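Local coordinates for flap endonuclease 1 (PDB 3ORY), which probably cuts single-stranded 5' flaps from branched DNA during replication and repair, at residues A[77-82]-A[156-161]; A[172-177]-A[306-311]; A[189-194]-A[222-227]. All coordinates share one frame; numbering follows the deposited sequence.

Interaction 1: residues A[77-82]-A[156-161]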
loop_
_atom_site.group_PDB
_atom_site.type_symbol
_atom_site.label_atom_id
_atom_site.label_comp_id
_atom_site.label_asym_id
_atom_site.label_seq_id
_atom_site.Cartn_x
_atom_site.Cartn_y
_atom_site.Cartn_z
ATOM N N TYR A 77 -14.539 6.144 -0.564
ATOM C CA TYR A 77 -14.701 6.536 -1.962
ATOM C C TYR A 77 -13.931 5.658 -2.944
ATOM O O TYR A 77 -14.441 5.349 -4.017
ATOM C CB TYR A 77 -14.379 8.023 -2.161
ATOM C CG TYR A 77 -15.415 8.925 -1.518
ATOM C CD1 TYR A 77 -16.722 8.993 -2.025
ATOM C CD2 TYR A 77 -15.097 9.714 -0.409
ATOM C CE1 TYR A 77 -17.686 9.821 -1.437
ATOM C CE2 TYR A 77 -16.059 10.552 0.182
ATOM C CZ TYR A 77 -17.345 10.591 -0.335
ATOM O OH TYR A 77 -18.292 11.404 0.247
ATOM N N ARG A 78 -12.715 5.252 -2.572
ATOM C CA ARG A 78 -11.912 4.396 -3.442
ATOM C C ARG A 78 -12.504 2.995 -3.552
ATOM O O ARG A 78 -12.520 2.416 -4.641
ATOM C CB ARG A 78 -10.459 4.329 -2.965
ATOM C CG ARG A 78 -9.562 3.361 -3.743
ATOM C CD ARG A 78 -9.431 3.760 -5.218
ATOM N NE ARG A 78 -8.990 5.147 -5.385
ATOM C CZ ARG A 78 -8.415 5.620 -6.489
ATOM N NH1 ARG A 78 -8.192 4.819 -7.521
ATOM N NH2 ARG A 78 -8.046 6.891 -6.555
ATOM N N THR A 79 -12.999 2.457 -2.436
ATOM C CA THR A 79 -13.611 1.123 -2.455
ATOM C C THR A 79 -14.864 1.112 -3.329
ATOM O O THR A 79 -15.090 0.156 -4.072
ATOM C CB THR A 79 -13.928 0.590 -1.047
ATOM O OG1 THR A 79 -12.716 0.544 -0.277
ATOM C CG2 THR A 79 -14.519 -0.821 -1.115
ATOM N N ILE A 80 -15.662 2.174 -3.225
ATOM C CA ILE A 80 -16.831 2.364 -4.096
ATOM C C ILE A 80 -16.416 2.328 -5.563
ATOM O O ILE A 80 -17.013 1.600 -6.354
ATOM C CB ILE A 80 -17.594 3.672 -3.783
ATOM C CG1 ILE A 80 -18.273 3.559 -2.420
ATOM C CG2 ILE A 80 -18.671 3.967 -4.861
ATOM C CD1 ILE A 80 -18.987 4.826 -1.989
ATOM N N ASN A 81 -15.378 3.092 -5.913
ATOM C CA ASN A 81 -14.874 3.141 -7.299
ATOM C C ASN A 81 -14.428 1.788 -7.811
ATOM O O ASN A 81 -14.681 1.436 -8.963
ATOM C CB ASN A 81 -13.692 4.088 -7.418
ATOM C CG ASN A 81 -14.090 5.531 -7.344
ATOM O OD1 ASN A 81 -15.104 5.966 -7.934
ATOM N ND2 ASN A 81 -13.276 6.310 -6.635
ATOM N N ILE A 82 -13.752 1.046 -6.939
ATOM C CA ILE A 82 -13.232 -0.280 -7.260
ATOM C C ILE A 82 -14.393 -1.230 -7.568
ATOM O O ILE A 82 -14.389 -1.918 -8.584
ATOM C CB ILE A 82 -12.328 -0.788 -6.104
ATOM C CG1 ILE A 82 -10.994 -0.039 -6.127
ATOM C CG2 ILE A 82 -12.084 -2.273 -6.192
ATOM C CD1 ILE A 82 -10.110 -0.329 -4.916
ATOM N N MET A 156 -19.993 -1.499 4.870
ATOM C CA MET A 156 -20.062 -1.493 3.395
ATOM C C MET A 156 -20.287 -2.890 2.800
ATOM O O MET A 156 -20.533 -3.022 1.604
ATOM C CB MET A 156 -18.785 -0.882 2.787
ATOM C CG MET A 156 -18.542 0.596 3.120
ATOM S SD MET A 156 -16.993 1.248 2.426
ATOM C CE MET A 156 -17.373 1.283 0.675
ATOM N N GLY A 157 -20.184 -3.928 3.626
ATOM C CA GLY A 157 -20.349 -5.307 3.160
ATOM C C GLY A 157 -19.113 -5.867 2.474
ATOM O O GLY A 157 -19.188 -6.878 1.761
ATOM N N ILE A 158 -17.973 -5.218 2.717
ATOM C CA ILE A 158 -16.700 -5.586 2.112
ATOM C C ILE A 158 -15.890 -6.460 3.074
ATOM O O ILE A 158 -15.630 -6.059 4.203
ATOM C CB ILE A 158 -15.900 -4.331 1.706
ATOM C CG1 ILE A 158 -16.709 -3.464 0.711
ATOM C CG2 ILE A 158 -14.520 -4.707 1.148
ATOM C CD1 ILE A 158 -16.953 -4.112 -0.674
ATOM N N PRO A 159 -15.503 -7.664 2.629
ATOM C CA PRO A 159 -14.755 -8.598 3.475
ATOM C C PRO A 159 -13.339 -8.120 3.771
ATOM O O PRO A 159 -12.724 -7.422 2.959
ATOM C CB PRO A 159 -14.690 -9.866 2.622
ATOM C CG PRO A 159 -14.763 -9.352 1.206
ATOM C CD PRO A 159 -15.731 -8.204 1.277
ATOM N N TRP A 160 -12.839 -8.487 4.942
ATOM C CA TRP A 160 -11.429 -8.314 5.258
ATOM C C TRP A 160 -10.948 -9.526 6.052
ATOM O O TRP A 160 -11.726 -10.189 6.759
ATOM C CB TRP A 160 -11.149 -6.985 5.987
ATOM C CG TRP A 160 -11.912 -6.816 7.265
ATOM C CD1 TRP A 160 -13.121 -6.192 7.421
ATOM C CD2 TRP A 160 -11.533 -7.285 8.563
ATOM N NE1 TRP A 160 -13.515 -6.249 8.732
ATOM C CE2 TRP A 160 -12.559 -6.914 9.456
ATOM C CE3 TRP A 160 -10.421 -7.983 9.058
ATOM C CZ2 TRP A 160 -12.514 -7.219 10.813
ATOM C CZ3 TRP A 160 -10.373 -8.290 10.397
ATOM C CH2 TRP A 160 -11.413 -7.903 11.270
ATOM N N VAL A 161 -9.664 -9.807 5.918
ATOM C CA VAL A 161 -9.068 -10.995 6.482
ATOM C C VAL A 161 -8.078 -10.572 7.559
ATOM O O VAL A 161 -7.275 -9.661 7.345
ATOM C CB VAL A 161 -8.374 -11.819 5.366
ATOM C CG1 VAL A 161 -7.524 -12.951 5.952
ATOM C CG2 VAL A 161 -9.429 -12.372 4.405
#
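The methyl end of M156 sits against helix 70-84 where T79 and I80 stand side by side. Its CE is 3.9 Å from T79 CB and equally near to I80 CG1, so one methyl group serves both residues. The thioether chain runs out extended and then bends at its last torsion (chi3 70°), and that bend sets CE against the helix; the isoleucine is crossed at about a right angle. Two residues on, I158 reaches toward T79 tip to tip, with I158 CG1 3.9 Å from T79 CG2. The threonine thus offers its carbon side to both partners. Its methyl lies anti to the backbone N, and its hydroxyl OG1 is hydrogen-bonded to L75 O within its own helix and to Y91 OH on strand 88-93.

All four touching residues are buried, and Y340 of helix 330-347 packs on both I80 and I158. On the looser side Y77 points away, and Y77, R78 and N81, all partly exposed, make no contact with 156-161; R78 NH2 bonds to S205 O. Between M156 and I158, G157 has positive phi and ends helix 143-156 in a Schellman motif. The turn feeds strand 160-162, which lies parallel to strand 88-93, and helix 70-84 packs against that turn, consistent with the alpha/beta nuclease core of the PIN-like FEN1 family.

Interaction 2: residues A[172-177]-A[306-311]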
loop_
_atom_site.group_PDB
_atom_site.type_symbol
_atom_site.label_atom_id
_atom_site.label_comp_id
_atom_site.label_asym_id
_atom_site.label_seq_id
_atom_site.Cartn_x
_atom_site.Cartn_y
_atom_site.Cartn_z
ATOM N N ALA A 172 -0.268 -12.339 -0.320
ATOM C CA ALA A 172 0.437 -13.251 -1.235
ATOM C C ALA A 172 -0.104 -14.674 -1.154
ATOM O O ALA A 172 -0.294 -15.332 -2.182
ATOM C CB ALA A 172 1.947 -13.244 -0.952
ATOM N N TYR A 173 -0.339 -15.149 0.072
ATOM C CA TYR A 173 -0.833 -16.513 0.287
ATOM C C TYR A 173 -2.243 -16.736 -0.272
ATOM O O TYR A 173 -2.530 -17.788 -0.849
ATOM C CB TYR A 173 -0.787 -16.885 1.772
ATOM C CG TYR A 173 -1.160 -18.332 2.051
ATOM C CD1 TYR A 173 -0.296 -19.384 1.702
ATOM C CD2 TYR A 173 -2.370 -18.648 2.668
ATOM C CE1 TYR A 173 -0.640 -20.724 1.966
ATOM C CE2 TYR A 173 -2.724 -19.984 2.933
ATOM C CZ TYR A 173 -1.864 -21.006 2.574
ATOM O OH TYR A 173 -2.227 -22.305 2.843
ATOM N N ILE A 174 -3.125 -15.757 -0.085
ATOM C CA ILE A 174 -4.465 -15.812 -0.674
ATOM C C ILE A 174 -4.406 -15.953 -2.212
ATOM O O ILE A 174 -5.160 -16.745 -2.814
ATOM C CB ILE A 174 -5.322 -14.590 -0.222
ATOM C CG1 ILE A 174 -5.602 -14.689 1.288
ATOM C CG2 ILE A 174 -6.637 -14.500 -1.006
ATOM C CD1 ILE A 174 -6.119 -13.369 1.934
ATOM N N VAL A 175 -3.505 -15.211 -2.845
ATOM C CA VAL A 175 -3.317 -15.345 -4.293
ATOM C C VAL A 175 -2.736 -16.723 -4.655
ATOM O O VAL A 175 -3.198 -17.348 -5.610
ATOM C CB VAL A 175 -2.449 -14.212 -4.887
ATOM C CG1 VAL A 175 -2.392 -14.330 -6.415
ATOM C CG2 VAL A 175 -3.016 -12.841 -4.507
ATOM N N LYS A 176 -1.744 -17.188 -3.883
ATOM C CA LYS A 176 -1.166 -18.536 -4.057
ATOM C C LYS A 176 -2.225 -19.631 -4.040
ATOM O O LYS A 176 -2.158 -20.587 -4.827
ATOM C CB LYS A 176 -0.163 -18.851 -2.953
ATOM C CG LYS A 176 1.205 -18.218 -3.097
ATOM C CD LYS A 176 2.090 -18.732 -1.962
ATOM C CE LYS A 176 3.381 -17.969 -1.839
ATOM N NZ LYS A 176 4.301 -18.655 -0.885
ATOM N N LYS A 177 -3.188 -19.494 -3.128
ATOM C CA LYS A 177 -4.261 -20.476 -2.955
ATOM C C LYS A 177 -5.328 -20.422 -4.055
ATOM O O LYS A 177 -6.232 -21.249 -4.077
ATOM C CB LYS A 177 -4.934 -20.301 -1.579
ATOM C CG LYS A 177 -4.040 -20.607 -0.374
ATOM C CD LYS A 177 -3.402 -21.993 -0.440
ATOM C CE LYS A 177 -4.343 -23.069 0.076
ATOM N NZ LYS A 177 -3.804 -24.428 -0.245
ATOM N N TYR A 306 -9.722 -18.385 6.684
ATOM C CA TYR A 306 -10.419 -17.219 6.162
ATOM C C TYR A 306 -11.487 -17.703 5.205
ATOM O O TYR A 306 -11.371 -18.788 4.639
ATOM C CB TYR A 306 -9.467 -16.247 5.437
ATOM C CG TYR A 306 -8.752 -16.830 4.225
ATOM C CD1 TYR A 306 -9.372 -16.885 2.974
ATOM C CD2 TYR A 306 -7.442 -17.317 4.333
ATOM C CE1 TYR A 306 -8.714 -17.436 1.861
ATOM C CE2 TYR A 306 -6.776 -17.854 3.235
ATOM C CZ TYR A 306 -7.416 -17.912 2.006
ATOM O OH TYR A 306 -6.745 -18.448 0.937
ATOM N N ARG A 307 -12.519 -16.893 5.018
ATOM C CA ARG A 307 -13.549 -17.199 4.031
ATOM C C ARG A 307 -14.100 -15.891 3.480
ATOM O O ARG A 307 -14.868 -15.199 4.153
ATOM C CB ARG A 307 -14.655 -18.084 4.635
ATOM C CG ARG A 307 -15.818 -18.380 3.676
ATOM C CD ARG A 307 -16.329 -19.813 3.822
ATOM N NE ARG A 307 -17.572 -20.048 3.081
ATOM C CZ ARG A 307 -18.678 -20.577 3.605
ATOM N NH1 ARG A 307 -18.709 -20.947 4.883
ATOM N NH2 ARG A 307 -19.756 -20.751 2.847
ATOM N N ILE A 308 -13.704 -15.573 2.252
ATOM C CA ILE A 308 -13.994 -14.287 1.627
ATOM C C ILE A 308 -15.418 -14.229 1.060
ATOM O O ILE A 308 -15.725 -14.860 0.037
ATOM C CB ILE A 308 -12.961 -13.972 0.526
ATOM C CG1 ILE A 308 -11.531 -14.016 1.097
ATOM C CG2 ILE A 308 -13.258 -12.631 -0.121
ATOM C CD1 ILE A 308 -10.458 -14.185 0.038
ATOM N N GLU A 309 -16.276 -13.470 1.741
ATOM C CA GLU A 309 -17.673 -13.298 1.332
ATOM C C GLU A 309 -18.059 -11.826 1.362
ATOM O O GLU A 309 -17.624 -11.082 2.236
ATOM C CB GLU A 309 -18.614 -14.087 2.248
ATOM C CG GLU A 309 -18.476 -15.608 2.160
ATOM C CD GLU A 309 -19.397 -16.342 3.124
ATOM O OE1 GLU A 309 -19.859 -15.727 4.113
ATOM O OE2 GLU A 309 -19.664 -17.541 2.892
ATOM N N TRP A 310 -18.887 -11.424 0.403
ATOM C CA TRP A 310 -19.422 -10.076 0.341
ATOM C C TRP A 310 -20.864 -10.065 0.857
ATOM O O TRP A 310 -21.662 -10.939 0.503
ATOM C CB TRP A 310 -19.343 -9.544 -1.094
ATOM C CG TRP A 310 -17.922 -9.354 -1.573
ATOM C CD1 TRP A 310 -17.206 -8.198 -1.551
ATOM C CD2 TRP A 310 -17.051 -10.354 -2.124
ATOM N NE1 TRP A 310 -15.944 -8.406 -2.054
ATOM C CE2 TRP A 310 -15.820 -9.722 -2.410
ATOM C CE3 TRP A 310 -17.194 -11.717 -2.416
ATOM C CZ2 TRP A 310 -14.732 -10.408 -2.960
ATOM C CZ3 TRP A 310 -16.110 -12.399 -2.967
ATOM C CH2 TRP A 310 -14.898 -11.743 -3.232
ATOM N N HIS A 311 -21.187 -9.085 1.700
ATOM C CA HIS A 311 -22.527 -8.966 2.295
ATOM C C HIS A 311 -23.215 -7.684 1.873
ATOM O O HIS A 311 -22.562 -6.723 1.467
ATOM C CB HIS A 311 -22.462 -9.024 3.825
ATOM C CG HIS A 311 -21.820 -10.264 4.351
ATOM N ND1 HIS A 311 -22.310 -11.528 4.086
ATOM C CD2 HIS A 311 -20.726 -10.439 5.129
ATOM C CE1 HIS A 311 -21.540 -12.427 4.672
ATOM N NE2 HIS A 311 -20.573 -11.793 5.314
#
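Y306 lays one face of its ring against I174, near the C-terminal end of helix 167-176. The approach is a CH-pi contact: I174 CG1 lies 4.1 Å from the centroid of the Y306 ring and 24° off the ring normal, displaced toward the phenol end, where CZ of Y306 is its nearest atom at 3.8 Å. The ring gets there because Y306 takes chi1 61°, with CG lodged between the backbone N and the carbonyl carbon; the two side chains then slide past each other in opposite directions. I174 splits its branches between two partners. While CG1 covers the tyrosine, CG2 meets I308 CD1 at 4.0 Å, and the two isoleucines cross at a slant.

At the outer edge, K177 adds only its first methylenes. Its CB is 3.6 Å from Y306 OH, and CG lies over a face of the Y173 ring; bends at chi2 and chi3 then take the ammonium away from the loop. The Y306 hydroxyl itself is hydrogen-bonded to D179 OD2, just past the helix, while Y173 OH bonds to D304 OD1. An alanine in place of Y306 would probably uncover the CG1 side of I174 and leave D179 without this hydroxyl partner. With no hydrogen bond between the two segments, the loop is held to the helix by apolar and CH-pi contact, and polar anchoring comes from D179, just after one segment, and D304, just before the other.

Interaction 3: residues A[189-194]-A[222-227]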
loop_
_atom_site.group_PDB
_atom_site.type_symbol
_atom_site.label_atom_id
_atom_site.label_comp_id
_atom_site.label_asym_id
_atom_site.label_seq_id
_atom_site.Cartn_x
_atom_site.Cartn_y
_atom_site.Cartn_z
ATOM N N ASP A 189 6.306 -5.972 -1.212
ATOM C CA ASP A 189 6.473 -7.005 -0.176
ATOM C C ASP A 189 5.768 -8.301 -0.523
ATOM O O ASP A 189 6.297 -9.371 -0.258
ATOM C CB ASP A 189 5.936 -6.513 1.180
ATOM C CG ASP A 189 6.618 -5.236 1.679
ATOM O OD1 ASP A 189 7.150 -4.446 0.868
ATOM O OD2 ASP A 189 6.605 -5.011 2.911
ATOM N N SER A 190 4.563 -8.202 -1.087
ATOM C CA SER A 190 3.777 -9.385 -1.419
ATOM C C SER A 190 4.466 -10.301 -2.454
ATOM O O SER A 190 4.307 -11.517 -2.390
ATOM C CB SER A 190 2.331 -9.031 -1.819
ATOM O OG SER A 190 2.259 -8.397 -3.086
ATOM N N LEU A 191 5.239 -9.719 -3.371
ATOM C CA LEU A 191 6.057 -10.483 -4.324
ATOM C C LEU A 191 7.160 -11.252 -3.612
ATOM O O LEU A 191 7.403 -12.421 -3.919
ATOM C CB LEU A 191 6.665 -9.568 -5.391
ATOM C CG LEU A 191 5.650 -8.914 -6.338
ATOM C CD1 LEU A 191 6.327 -7.882 -7.232
ATOM C CD2 LEU A 191 4.940 -9.973 -7.192
ATOM N N LEU A 192 7.810 -10.600 -2.652
ATOM C CA LEU A 192 8.862 -11.244 -1.860
ATOM C C LEU A 192 8.295 -12.427 -1.084
ATOM O O LEU A 192 8.968 -13.446 -0.930
ATOM C CB LEU A 192 9.522 -10.245 -0.902
ATOM C CG LEU A 192 10.672 -9.313 -1.319
ATOM C CD1 LEU A 192 10.522 -8.746 -2.699
ATOM C CD2 LEU A 192 10.736 -8.166 -0.306
ATOM N N PHE A 193 7.045 -12.289 -0.636
ATOM C CA PHE A 193 6.300 -13.353 0.055
ATOM C C PHE A 193 5.631 -14.344 -0.903
ATOM O O PHE A 193 4.834 -15.205 -0.481
ATOM C CB PHE A 193 5.238 -12.742 0.971
ATOM C CG PHE A 193 5.786 -12.113 2.227
ATOM C CD1 PHE A 193 6.558 -12.860 3.132
ATOM C CD2 PHE A 193 5.486 -10.781 2.533
ATOM C CE1 PHE A 193 7.033 -12.268 4.319
ATOM C CE2 PHE A 193 5.949 -10.187 3.715
ATOM C CZ PHE A 193 6.725 -10.927 4.605
ATOM N N GLY A 194 5.956 -14.228 -2.190
ATOM C CA GLY A 194 5.573 -15.240 -3.163
ATOM C C GLY A 194 4.272 -15.025 -3.914
ATOM O O GLY A 194 3.775 -15.959 -4.555
ATOM N N GLU A 222 -1.014 -1.023 -12.516
ATOM C CA GLU A 222 -0.070 -1.880 -13.234
ATOM C C GLU A 222 0.007 -3.273 -12.613
ATOM O O GLU A 222 -0.034 -3.425 -11.382
ATOM C CB GLU A 222 1.318 -1.235 -13.309
ATOM C CG GLU A 222 2.023 -1.057 -11.969
ATOM C CD GLU A 222 3.355 -0.319 -12.075
ATOM O OE1 GLU A 222 3.621 0.316 -13.113
ATOM O OE2 GLU A 222 4.138 -0.370 -11.105
ATOM N N LEU A 223 0.090 -4.279 -13.478
ATOM C CA LEU A 223 0.216 -5.666 -13.061
ATOM C C LEU A 223 1.672 -6.109 -13.149
ATOM O O LEU A 223 2.330 -5.912 -14.171
ATOM C CB LEU A 223 -0.661 -6.572 -13.937
ATOM C CG LEU A 223 -0.456 -8.094 -13.854
ATOM C CD1 LEU A 223 -0.936 -8.641 -12.516
ATOM C CD2 LEU A 223 -1.161 -8.804 -15.010
ATOM N N ILE A 224 2.176 -6.697 -12.070
ATOM C CA ILE A 224 3.502 -7.299 -12.087
ATOM C C ILE A 224 3.378 -8.770 -11.733
ATOM O O ILE A 224 2.838 -9.124 -10.682
ATOM C CB ILE A 224 4.472 -6.597 -11.113
ATOM C CG1 ILE A 224 4.643 -5.133 -11.501
ATOM C CG2 ILE A 224 5.832 -7.329 -11.070
ATOM C CD1 ILE A 224 5.017 -4.239 -10.343
ATOM N N GLU A 225 3.883 -9.627 -12.611
ATOM C CA GLU A 225 3.837 -11.060 -12.368
ATOM C C GLU A 225 5.191 -11.527 -11.851
ATOM O O GLU A 225 6.225 -11.175 -12.414
ATOM C CB GLU A 225 3.428 -11.809 -13.643
ATOM C CG GLU A 225 2.014 -11.446 -14.122
ATOM C CD GLU A 225 1.710 -11.950 -15.523
ATOM O OE1 GLU A 225 2.253 -11.384 -16.501
ATOM O OE2 GLU A 225 0.913 -12.903 -15.644
ATOM N N LEU A 226 5.169 -12.313 -10.775
ATOM C CA LEU A 226 6.387 -12.729 -10.077
ATOM C C LEU A 226 7.360 -13.528 -10.945
ATOM O O LEU A 226 8.500 -13.110 -11.143
ATOM C CB LEU A 226 6.056 -13.544 -8.824
ATOM C CG LEU A 226 7.221 -14.105 -7.997
ATOM C CD1 LEU A 226 8.197 -12.997 -7.529
ATOM C CD2 LEU A 226 6.689 -14.892 -6.803
ATOM N N ASP A 227 6.918 -14.690 -11.427
ATOM C CA ASP A 227 7.849 -15.582 -12.124
ATOM C C ASP A 227 8.428 -14.872 -13.372
ATOM O O ASP A 227 9.611 -15.004 -13.673
ATOM C CB ASP A 227 7.226 -16.974 -12.400
ATOM C CG ASP A 227 7.231 -17.911 -11.143
ATOM O OD1 ASP A 227 7.877 -17.612 -10.108
ATOM O OD2 ASP A 227 6.567 -18.973 -11.184
#
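A Schellman motif closes the short helix 189-192, and the contact packs that helix end against the junction where strand 216-225 passes into helix 226-233. L191 is the residue that bridges the junction, laying one methyl on the strand and the other on the start of the helix. Its CD1 is 3.9 Å from CG2 of I224, the two side chains crossing at about a right angle, and its CD2 lies 4.1 Å from CB of L226. L191 and L226 slide past each other in opposite directions, and the two methyls of L226 lie against the backbone of the helix end. There L226 CD1 comes within 3.7 Å of L191 O, and L226 CD2 rests 3.8 Å from G194 C. CG anti to the backbone N (chi1 178°) points the L226 branch at the helix end.

The carbonyl met by L226 already has a polar partner: G194 N donates to L191 O at 2.9 Å, and S195 N to S190 O completes the motif. G194 is at positive phi (93°), where a side chain would jam against the carbonyl of F193. Around the contact, L198 of strand 197-200 packs on L191, and L240 of helix 237-247 lies against L226.

The meeting surfaces are all hydrocarbon and peptide, and no hydrogen bond joins the segments. Cohesion here therefore rests on van der Waals contact of leucine and isoleucine side chains with each other and with the backbone of L191 and G194, while the backbone bonds of the Schellman motif occupy the carbonyls of S190 and L191.

How the interactions relate
From the N terminus, interaction 1 comes first: it closes a largely helical loop of 73 residues, bringing helix 70-84 to the turn ahead of strand 160-162. That strand leads on to helix 167-176, which opens interaction 2; this closes a much longer loop of 128 residues at the segment before helix 315-325. Interaction 3 is nested inside that loop, and none of the three cross. Interactions 1 and 2 touch directly: G157 O probably accepts a hydrogen bond from H311 N at 3.0 Å, and P159 packs on W310. Interactions 2 and 3 meet where A172 and K176 pack on S190, F193 and G194. Interactions 1 and 3 do not touch (nearest atoms about 11 Å apart), but both reach the same mixed sheet.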